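MaoC-like dehydratase (Phytophthora Capsici, PDB 3KH8) probably catalyses the reversible hydration of a double bond in an acyl thioester substrate, as a hot dog-fold lyase of the MaoC-like dehydratase family. Local coordinates at residues 280-285 against 313-318; 289-294 against 305-310; 243-248 against 284-289. One frame throughout, in Å; residues are numbered along the deposited sequence.

Contact 1: 280-285 against 313-318; sequences RFSSPC and GAVIVD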
loop_
_atom_site.group_PDB
_atom_site.type_symbol
_atom_site.label_atom_id
_atom_site.label_comp_id
_atom_site.label_asym_id
_atom_site.label_seq_id
_atom_site.Cartn_x
_atom_site.Cartn_y
_atom_site.Cartn_z
ATOM N N ARG A 280 -15.723 -13.957 15.191
ATOM C CA ARG A 280 -14.678 -14.916 15.515
ATOM C C ARG A 280 -14.041 -15.438 14.238
ATOM O O ARG A 280 -14.688 -15.507 13.191
ATOM C CB ARG A 280 -15.181 -16.051 16.420
ATOM C CG ARG A 280 -16.042 -17.091 15.745
ATOM C CD ARG A 280 -16.500 -18.159 16.745
ATOM N NE ARG A 280 -17.684 -18.850 16.243
ATOM C CZ ARG A 280 -18.935 -18.477 16.493
ATOM N NH1 ARG A 280 -19.188 -17.426 17.264
ATOM N NH2 ARG A 280 -19.940 -19.168 15.977
ATOM N N PHE A 281 -12.763 -15.783 14.325
ATOM C CA PHE A 281 -12.041 -16.321 13.188
ATOM C C PHE A 281 -12.063 -17.836 13.276
ATOM O O PHE A 281 -11.501 -18.429 14.201
ATOM C CB PHE A 281 -10.617 -15.759 13.147
ATOM C CG PHE A 281 -10.572 -14.257 13.183
ATOM C CD1 PHE A 281 -10.895 -13.511 12.051
ATOM C CD2 PHE A 281 -10.238 -13.584 14.354
ATOM C CE1 PHE A 281 -10.874 -12.115 12.081
ATOM C CE2 PHE A 281 -10.214 -12.183 14.394
ATOM C CZ PHE A 281 -10.532 -11.452 13.254
ATOM N N SER A 282 -12.725 -18.459 12.309
ATOM C CA SER A 282 -13.066 -19.876 12.422
ATOM C C SER A 282 -12.143 -20.789 11.623
ATOM O O SER A 282 -11.902 -21.927 12.025
ATOM C CB SER A 282 -14.535 -20.101 12.054
ATOM O OG SER A 282 -14.881 -19.369 10.896
ATOM N N SER A 283 -11.627 -20.291 10.502
ATOM C CA SER A 283 -10.678 -21.042 9.676
ATOM C C SER A 283 -9.859 -20.081 8.809
ATOM O O SER A 283 -10.267 -18.931 8.617
ATOM C CB SER A 283 -11.401 -22.090 8.816
ATOM O OG SER A 283 -12.085 -21.487 7.733
ATOM N N PRO A 284 -8.701 -20.540 8.293
ATOM C CA PRO A 284 -7.844 -19.597 7.585
ATOM C C PRO A 284 -8.269 -19.315 6.149
ATOM O O PRO A 284 -8.940 -20.132 5.513
ATOM C CB PRO A 284 -6.471 -20.276 7.621
ATOM C CG PRO A 284 -6.772 -21.726 7.696
ATOM C CD PRO A 284 -8.043 -21.849 8.484
ATOM N N CYS A 285 -7.867 -18.143 5.667
ATOM C CA CYS A 285 -8.072 -17.720 4.291
ATOM C C CYS A 285 -6.709 -17.626 3.605
ATOM O O CYS A 285 -5.715 -17.262 4.231
ATOM C CB CYS A 285 -8.762 -16.355 4.275
ATOM S SG CYS A 285 -9.153 -15.700 2.646
ATOM N N GLY A 313 -15.968 -23.214 0.151
ATOM C CA GLY A 313 -17.171 -23.179 0.983
ATOM C C GLY A 313 -16.885 -23.157 2.476
ATOM O O GLY A 313 -17.718 -23.578 3.277
ATOM N N ALA A 314 -15.707 -22.671 2.853
ATOM C CA ALA A 314 -15.292 -22.654 4.253
ATOM C C ALA A 314 -15.568 -21.303 4.903
ATOM O O ALA A 314 -15.160 -20.260 4.386
ATOM C CB ALA A 314 -13.818 -23.006 4.373
ATOM N N VAL A 315 -16.260 -21.324 6.036
ATOM C CA VAL A 315 -16.488 -20.098 6.798
ATOM C C VAL A 315 -15.175 -19.670 7.466
ATOM O O VAL A 315 -14.549 -20.460 8.175
ATOM C CB VAL A 315 -17.624 -20.253 7.843
ATOM C CG1 VAL A 315 -18.924 -20.738 7.179
ATOM C CG2 VAL A 315 -17.221 -21.188 8.957
ATOM N N ILE A 316 -14.746 -18.436 7.208
ATOM C CA ILE A 316 -13.493 -17.924 7.778
ATOM C C ILE A 316 -13.735 -16.911 8.896
ATOM O O ILE A 316 -12.921 -16.768 9.805
ATOM C CB ILE A 316 -12.548 -17.331 6.694
ATOM C CG1 ILE A 316 -13.227 -16.184 5.924
ATOM C CG2 ILE A 316 -12.071 -18.439 5.751
ATOM C CD1 ILE A 316 -12.289 -15.356 5.041
ATOM N N VAL A 317 -14.859 -16.207 8.805
ATOM C CA VAL A 317 -15.289 -15.261 9.824
ATOM C C VAL A 317 -16.716 -15.660 10.200
ATOM O O VAL A 317 -17.615 -15.652 9.356
ATOM C CB VAL A 317 -15.257 -13.809 9.294
ATOM C CG1 VAL A 317 -15.706 -12.842 10.358
ATOM C CG2 VAL A 317 -13.854 -13.438 8.792
ATOM N N ASP A 318 -16.909 -16.023 11.465
ATOM C CA ASP A 318 -18.184 -16.569 11.927
ATOM C C ASP A 318 -18.725 -15.745 13.090
ATOM O O ASP A 318 -17.993 -14.941 13.684
ATOM C CB ASP A 318 -17.994 -18.031 12.351
ATOM C CG ASP A 318 -19.250 -18.885 12.155
ATOM O OD1 ASP A 318 -20.360 -18.349 11.941
ATOM O OD2 ASP A 318 -19.113 -20.122 12.223
HETATM O O HOH W 1 -17.574 -21.103 14.567
HETATM O O HOH W 2 -10.259 -16.324 9.505
#
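Arg-280 and Asp-318 form an antiparallel hydrogen-bonded pair, with Arg-280 N to Asp-318 O and Asp-318 N to Arg-280 O both 2.9 Å and nearly straight. Phe-281 and Val-317 follow as a non-hydrogen-bonded pair, and there regular pairing stops: one strand runs out, while the other turns a corner at a classic beta bulge in which Ile-316 and Val-317 both face Ala-307. Ser-282 N still meets Ile-316 O at 3.0 Å, but from above the carbonyl plane. Small hydroxyls now replace backbone donors. Val-315 O takes a bond of 2.7 Å from Ser-283 OG and a weak one from Ser-282 OG. The Ser-283 hydroxyl, tucked between its own backbone N and carbonyl carbon (chi1 75°), approaches from above the carbonyl plane. A water donates to both Ser-283 O and Ile-316 O.

Packing is tight around buried Ile-316. Its CB lies 3.4 Å from Ser-283 O, and its longer branch carries CD1 to 3.7 Å from Cys-285 CB, a place suited to a branched aliphatic side chain beside a small thiol. The partly exposed side, with Arg-280 and Asp-318, is looser: the two side chains run alongside each other, with Arg-280 NH2 to Asp-318 OD2 a long salt bridge of 4.0 Å, and a water in the guanidinium plane links NE to OD2. The stronger carboxylate partner is Gln-306 NE2, at OD1.

Strand 274-281 lies between strands 123-132 and 314-324, with Phe-281 backbone-bonded to Gly-126, while Ser-254 of helix 251-266 touches Cys-285, Ile-316 and Val-317.

Contact 2: 289-294 against 305-310; sequences ETIQTR and FQAVVK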
loop_
_atom_site.group_PDB
_atom_site.type_symbol
_atom_site.label_atom_id
_atom_site.label_comp_id
_atom_site.label_asym_id
_atom_site.label_seq_id
_atom_site.Cartn_x
_atom_site.Cartn_y
_atom_site.Cartn_z
ATOM N N GLU A 289 -7.964 -16.054 -2.686
ATOM C CA GLU A 289 -9.296 -16.635 -2.568
ATOM C C GLU A 289 -10.379 -15.560 -2.544
ATOM O O GLU A 289 -10.114 -14.399 -2.184
ATOM C CB GLU A 289 -9.386 -17.540 -1.331
ATOM C CG GLU A 289 -8.490 -18.777 -1.427
ATOM C CD GLU A 289 -8.731 -19.786 -0.319
ATOM O OE1 GLU A 289 -8.821 -19.393 0.865
ATOM O OE2 GLU A 289 -8.823 -20.985 -0.641
ATOM N N THR A 290 -11.588 -15.951 -2.942
ATOM C CA THR A 290 -12.735 -15.050 -2.976
ATOM C C THR A 290 -13.484 -15.087 -1.647
ATOM O O THR A 290 -13.907 -16.157 -1.191
ATOM C CB THR A 290 -13.697 -15.407 -4.136
ATOM O OG1 THR A 290 -12.969 -15.410 -5.370
ATOM C CG2 THR A 290 -14.846 -14.402 -4.233
ATOM N N ILE A 291 -13.638 -13.917 -1.032
ATOM C CA ILE A 291 -14.346 -13.803 0.242
ATOM C C ILE A 291 -15.778 -13.336 0.018
ATOM O O ILE A 291 -16.009 -12.215 -0.451
ATOM C CB ILE A 291 -13.628 -12.852 1.234
ATOM C CG1 ILE A 291 -12.247 -13.408 1.609
ATOM C CG2 ILE A 291 -14.494 -12.629 2.492
ATOM C CD1 ILE A 291 -11.383 -12.457 2.466
ATOM N N GLN A 292 -16.729 -14.208 0.353
ATOM C CA GLN A 292 -18.156 -13.892 0.284
ATOM C C GLN A 292 -18.648 -13.458 1.653
ATOM O O GLN A 292 -18.428 -14.159 2.643
ATOM C CB GLN A 292 -18.969 -15.118 -0.145
ATOM C CG GLN A 292 -18.663 -15.665 -1.529
ATOM C CD GLN A 292 -19.291 -17.035 -1.757
ATOM O OE1 GLN A 292 -19.142 -17.947 -0.942
ATOM N NE2 GLN A 292 -19.990 -17.185 -2.872
ATOM N N THR A 293 -19.329 -12.319 1.709
ATOM C CA THR A 293 -19.949 -11.877 2.952
ATOM C C THR A 293 -21.464 -12.122 2.896
ATOM O O THR A 293 -22.164 -11.552 2.049
ATOM C CB THR A 293 -19.613 -10.395 3.277
ATOM O OG1 THR A 293 -18.189 -10.225 3.321
ATOM C CG2 THR A 293 -20.192 -9.985 4.623
ATOM N N ARG A 294 -21.947 -12.990 3.784
ATOM C CA ARG A 294 -23.380 -13.294 3.904
ATOM C C ARG A 294 -23.980 -12.419 4.991
ATOM O O ARG A 294 -23.489 -12.416 6.116
ATOM C CB ARG A 294 -23.598 -14.755 4.303
ATOM C CG ARG A 294 -22.944 -15.790 3.420
ATOM C CD ARG A 294 -23.021 -17.155 4.090
ATOM N NE ARG A 294 -22.663 -18.227 3.168
ATOM C CZ ARG A 294 -22.382 -19.475 3.536
ATOM N NH1 ARG A 294 -22.398 -19.819 4.819
ATOM N NH2 ARG A 294 -22.070 -20.375 2.617
ATOM N N PHE A 305 -23.776 -11.753 10.316
ATOM C CA PHE A 305 -23.021 -12.050 9.103
ATOM C C PHE A 305 -21.954 -13.121 9.254
ATOM O O PHE A 305 -21.523 -13.442 10.366
ATOM C CB PHE A 305 -22.409 -10.770 8.514
ATOM C CG PHE A 305 -21.282 -10.201 9.327
ATOM C CD1 PHE A 305 -21.538 -9.326 10.375
ATOM C CD2 PHE A 305 -19.961 -10.537 9.035
ATOM C CE1 PHE A 305 -20.496 -8.791 11.124
ATOM C CE2 PHE A 305 -18.909 -10.013 9.783
ATOM C CZ PHE A 305 -19.177 -9.133 10.823
ATOM N N GLN A 306 -21.553 -13.671 8.112
ATOM C CA GLN A 306 -20.416 -14.570 8.011
ATOM C C GLN A 306 -19.596 -14.173 6.794
ATOM O O GLN A 306 -20.133 -13.608 5.839
ATOM C CB GLN A 306 -20.880 -16.011 7.815
ATOM C CG GLN A 306 -21.663 -16.629 8.968
ATOM C CD GLN A 306 -22.100 -18.042 8.639
ATOM O OE1 GLN A 306 -22.724 -18.282 7.605
ATOM N NE2 GLN A 306 -21.756 -18.989 9.504
ATOM N N ALA A 307 -18.298 -14.465 6.829
ATOM C CA ALA A 307 -17.475 -14.392 5.629
ATOM C C ALA A 307 -17.004 -15.791 5.270
ATOM O O ALA A 307 -16.568 -16.552 6.137
ATOM C CB ALA A 307 -16.297 -13.443 5.815
ATOM N N VAL A 308 -17.104 -16.123 3.987
ATOM C CA VAL A 308 -16.875 -17.481 3.510
ATOM C C VAL A 308 -15.934 -17.453 2.312
ATOM O O VAL A 308 -16.045 -16.576 1.459
ATOM C CB VAL A 308 -18.216 -18.161 3.101
ATOM C CG1 VAL A 308 -17.997 -19.621 2.700
ATOM C CG2 VAL A 308 -19.244 -18.071 4.235
ATOM N N VAL A 309 -15.002 -18.402 2.256
ATOM C CA VAL A 309 -14.181 -18.584 1.061
ATOM C C VAL A 309 -15.007 -19.328 0.017
ATOM O O VAL A 309 -15.402 -20.486 0.225
ATOM C CB VAL A 309 -12.847 -19.319 1.358
ATOM C CG1 VAL A 309 -12.191 -19.799 0.071
ATOM C CG2 VAL A 309 -11.896 -18.407 2.117
ATOM N N LYS A 310 -15.278 -18.640 -1.089
ATOM C CA LYS A 310 -16.118 -19.161 -2.173
ATOM C C LYS A 310 -15.588 -20.476 -2.749
ATOM O O LYS A 310 -16.355 -21.415 -2.986
ATOM C CB LYS A 310 -16.248 -18.111 -3.283
ATOM C CG LYS A 310 -17.216 -18.484 -4.399
ATOM C CD LYS A 310 -17.369 -17.349 -5.390
ATOM C CE LYS A 310 -18.404 -17.675 -6.444
ATOM N NZ LYS A 310 -18.486 -16.578 -7.446
#
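Ile-291 to Arg-294 pair with Val-309 to Gln-306 in a largely buried antiparallel beta hairpin, made by strands 290-297 and 302-309; the axes of segments 290-294 and 305-309 run at 155°, close to antiparallel. Gln-292 with Val-308 and Arg-294 with Gln-306 are hydrogen-bonded pairs, Gln-292 N to Val-308 O and Val-308 N to Gln-292 O both being 2.7 Å; Ile-291 with Val-309 and Thr-293 with Ala-307 are non-hydrogen-bonded.

The face carrying Ile-291, Val-309, Thr-293 and Ala-307 is largely apolar: the short Ala-307 side chain leaves room for the Ile-291 methyl, CG2 to CB 3.9 Å. At its end Glu-289 OE1 passes 3.5 Å from Val-309 CG2, its carboxylate bound by Arg-312.

The other face mixes polar ends with aliphatic stems. Arg-294 has CG anti to its carbonyl carbon (chi1 -55°) and a chain extended to NE, which lays the guanidinium across Val-308, whose CG2 sits 3.4 Å above the centre of its plane. At the guanidinium edge and in its plane, Gln-306 OE1 accepts from Arg-294 NH1 at 3.2 Å. Gln-306 NE2 bonds Asp-318 OD1, fixing the amide's rotation. Gln-292 crosses Lys-310 at about a right angle, NE2 to CG 3.4 Å, as the lysine reaches Glu-212.

In the hot dog fold an antiparallel sheet curls round a long central helix, here 251-266, which Ile-291, Thr-293 and Phe-305 of this hairpin touch.

Contact 3: 243-248 against 284-289; sequences GFKQPI and PCFPGE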
loop_
_atom_site.group_PDB
_atom_site.type_symbol
_atom_site.label_atom_id
_atom_site.label_comp_id
_atom_site.label_asym_id
_atom_site.label_seq_id
_atom_site.Cartn_x
_atom_site.Cartn_y
_atom_site.Cartn_z
ATOM N N GLY A 243 2.324 -25.854 9.128
ATOM C CA GLY A 243 1.352 -26.766 8.519
ATOM C C GLY A 243 0.638 -26.319 7.255
ATOM O O GLY A 243 0.016 -27.141 6.579
ATOM N N PHE A 244 0.721 -25.028 6.928
ATOM C CA PHE A 244 0.018 -24.479 5.764
ATOM C C PHE A 244 0.770 -24.708 4.447
ATOM O O PHE A 244 1.998 -24.751 4.426
ATOM C CB PHE A 244 -0.259 -22.979 5.952
ATOM C CG PHE A 244 -1.049 -22.649 7.196
ATOM C CD1 PHE A 244 -2.402 -22.973 7.289
ATOM C CD2 PHE A 244 -0.444 -21.995 8.265
ATOM C CE1 PHE A 244 -3.135 -22.663 8.438
ATOM C CE2 PHE A 244 -1.167 -21.679 9.415
ATOM C CZ PHE A 244 -2.515 -22.013 9.502
ATOM N N LYS A 245 0.020 -24.847 3.355
ATOM C CA LYS A 245 0.592 -25.010 2.009
ATOM C C LYS A 245 1.276 -23.731 1.518
ATOM O O LYS A 245 2.227 -23.778 0.730
ATOM C CB LYS A 245 -0.493 -25.439 1.006
ATOM C CG LYS A 245 -1.678 -24.468 0.889
ATOM C CD LYS A 245 -2.750 -24.968 -0.077
ATOM C CE LYS A 245 -4.001 -24.103 0.014
ATOM N NZ LYS A 245 -5.044 -24.496 -0.970
ATOM N N GLN A 246 0.767 -22.595 1.990
ATOM C CA GLN A 246 1.267 -21.278 1.620
ATOM C C GLN A 246 0.921 -20.302 2.752
ATOM O O GLN A 246 0.152 -20.657 3.650
ATOM C CB GLN A 246 0.665 -20.830 0.279
ATOM C CG GLN A 246 -0.861 -20.726 0.252
ATOM C CD GLN A 246 -1.413 -20.512 -1.147
ATOM O OE1 GLN A 246 -1.121 -21.277 -2.068
ATOM N NE2 GLN A 246 -2.222 -19.474 -1.311
ATOM N N PRO A 247 1.502 -19.084 2.737
ATOM C CA PRO A 247 1.128 -18.106 3.764
ATOM C C PRO A 247 -0.382 -17.857 3.802
ATOM O O PRO A 247 -1.049 -17.948 2.772
ATOM C CB PRO A 247 1.864 -16.840 3.319
ATOM C CG PRO A 247 3.061 -17.347 2.592
ATOM C CD PRO A 247 2.579 -18.574 1.864
ATOM N N ILE A 248 -0.910 -17.565 4.985
ATOM C CA ILE A 248 -2.329 -17.226 5.127
ATOM C C ILE A 248 -2.547 -15.712 5.155
ATOM O O ILE A 248 -1.666 -14.959 5.577
ATOM C CB ILE A 248 -2.962 -17.883 6.385
ATOM C CG1 ILE A 248 -2.317 -17.344 7.672
ATOM C CG2 ILE A 248 -2.865 -19.412 6.297
ATOM C CD1 ILE A 248 -3.094 -17.649 8.942
ATOM N N PRO A 284 -8.701 -20.540 8.293
ATOM C CA PRO A 284 -7.844 -19.597 7.585
ATOM C C PRO A 284 -8.269 -19.315 6.149
ATOM O O PRO A 284 -8.940 -20.132 5.513
ATOM C CB PRO A 284 -6.471 -20.276 7.621
ATOM C CG PRO A 284 -6.772 -21.726 7.696
ATOM C CD PRO A 284 -8.043 -21.849 8.484
ATOM N N CYS A 285 -7.867 -18.143 5.667
ATOM C CA CYS A 285 -8.072 -17.720 4.291
ATOM C C CYS A 285 -6.709 -17.626 3.605
ATOM O O CYS A 285 -5.715 -17.262 4.231
ATOM C CB CYS A 285 -8.762 -16.355 4.275
ATOM S SG CYS A 285 -9.153 -15.700 2.646
ATOM N N PHE A 286 -6.664 -17.961 2.321
ATOM C CA PHE A 286 -5.428 -17.838 1.559
ATOM C C PHE A 286 -5.525 -16.672 0.586
ATOM O O PHE A 286 -6.543 -16.516 -0.097
ATOM C CB PHE A 286 -5.093 -19.151 0.839
ATOM C CG PHE A 286 -4.948 -20.320 1.769
ATOM C CD1 PHE A 286 -3.781 -20.492 2.511
ATOM C CD2 PHE A 286 -5.984 -21.238 1.923
ATOM C CE1 PHE A 286 -3.645 -21.565 3.382
ATOM C CE2 PHE A 286 -5.856 -22.315 2.790
ATOM C CZ PHE A 286 -4.682 -22.479 3.525
ATOM N N PRO A 287 -4.475 -15.831 0.532
ATOM C CA PRO A 287 -4.508 -14.703 -0.399
ATOM C C PRO A 287 -4.755 -15.217 -1.812
ATOM O O PRO A 287 -4.137 -16.201 -2.227
ATOM C CB PRO A 287 -3.102 -14.100 -0.284
ATOM C CG PRO A 287 -2.539 -14.629 0.987
ATOM C CD PRO A 287 -3.160 -15.976 1.182
ATOM N N GLY A 288 -5.673 -14.578 -2.528
ATOM C CA GLY A 288 -6.082 -15.056 -3.846
ATOM C C GLY A 288 -7.476 -15.655 -3.859
ATOM O O GLY A 288 -8.105 -15.753 -4.913
ATOM N N GLU A 289 -7.964 -16.054 -2.686
ATOM C CA GLU A 289 -9.296 -16.635 -2.568
ATOM C C GLU A 289 -10.379 -15.560 -2.544
ATOM O O GLU A 289 -10.114 -14.399 -2.184
ATOM C CB GLU A 289 -9.386 -17.540 -1.331
ATOM C CG GLU A 289 -8.490 -18.777 -1.427
ATOM C CD GLU A 289 -8.731 -19.786 -0.319
ATOM O OE1 GLU A 289 -8.821 -19.393 0.865
ATOM O OE2 GLU A 289 -8.823 -20.985 -0.641
#
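Phe-286 opens a type II beta turn in the loop that joins strand 274-281 to strand 290-297, and its ring packs against Phe-244 to Ile-248, a loop between helices 236-241 and 251-266. Lys-245 lies over one ring face: its CE stands 3.9 Å from the centroid of the Phe-286 ring in a CH-pi contact. Further along, NZ makes an off-centre cation-pi approach, 4.8 Å from that centroid. CG of Lys-245 is folded between N and carbonyl carbon (chi1 58°), and the extended chain beyond it brings CE over the ring. At the ring edge, Pro-247 O lies in the plane, 3.7 Å from Phe-286 CD1. The amide of Gln-246 stands almost perpendicular to the ring, with NE2 near Phe-286 CB.

The turn itself suits its sequence. Pro-287 brings the fixed phi that its first corner needs, and Gly-288 takes the positive phi (108°) of the second. Glu-289 N closes it on Phe-286 O, and its extended side chain reaches back to the start of the turn, where OE1 accepts from Phe-286 N at 3.0 Å; the same carboxylate meets Arg-312.

Beside the ring, approached obliquely, the contact is apolar. Ile-248 CG2 reaches Phe-286 CE1 at 3.7 Å and also packs on Pro-284 CB. The same methyl lies over the centre of the Phe-244 ring, whose CE1 touches Pro-284 CG at 3.8 Å. Pro-247 O has a second close neighbour in Pro-287 CD, 3.3 Å away. Ile-248 O is hydrogen-bonded to His-233 ND1; that histidine falls in a stretch resembling the hydratase 2 signature of the family, so the contact probably borders the active-site region.

How the contacts relate
Contact 2 is the most buried of the three, a regular hairpin held by repeated backbone bonds. Contact 1 joins the same sheet one strand further on, where strand 314-324 sits beside 302-309; partly buried, after two regular pairs it turns to serine hydroxyls and a bridging water. Contact 2 is nested inside the chain loop that contact 1 closes, and Gln-306 to Asp-318 links their polar faces. Contact 3 lies nearer the surface, between two loops, and relies on rings, prolines and a lysine. It shares Pro-284 and Cys-285 with contact 1 and Glu-289 with contact 2, while Cys-285 SG packs on Ile-291 and Val-309.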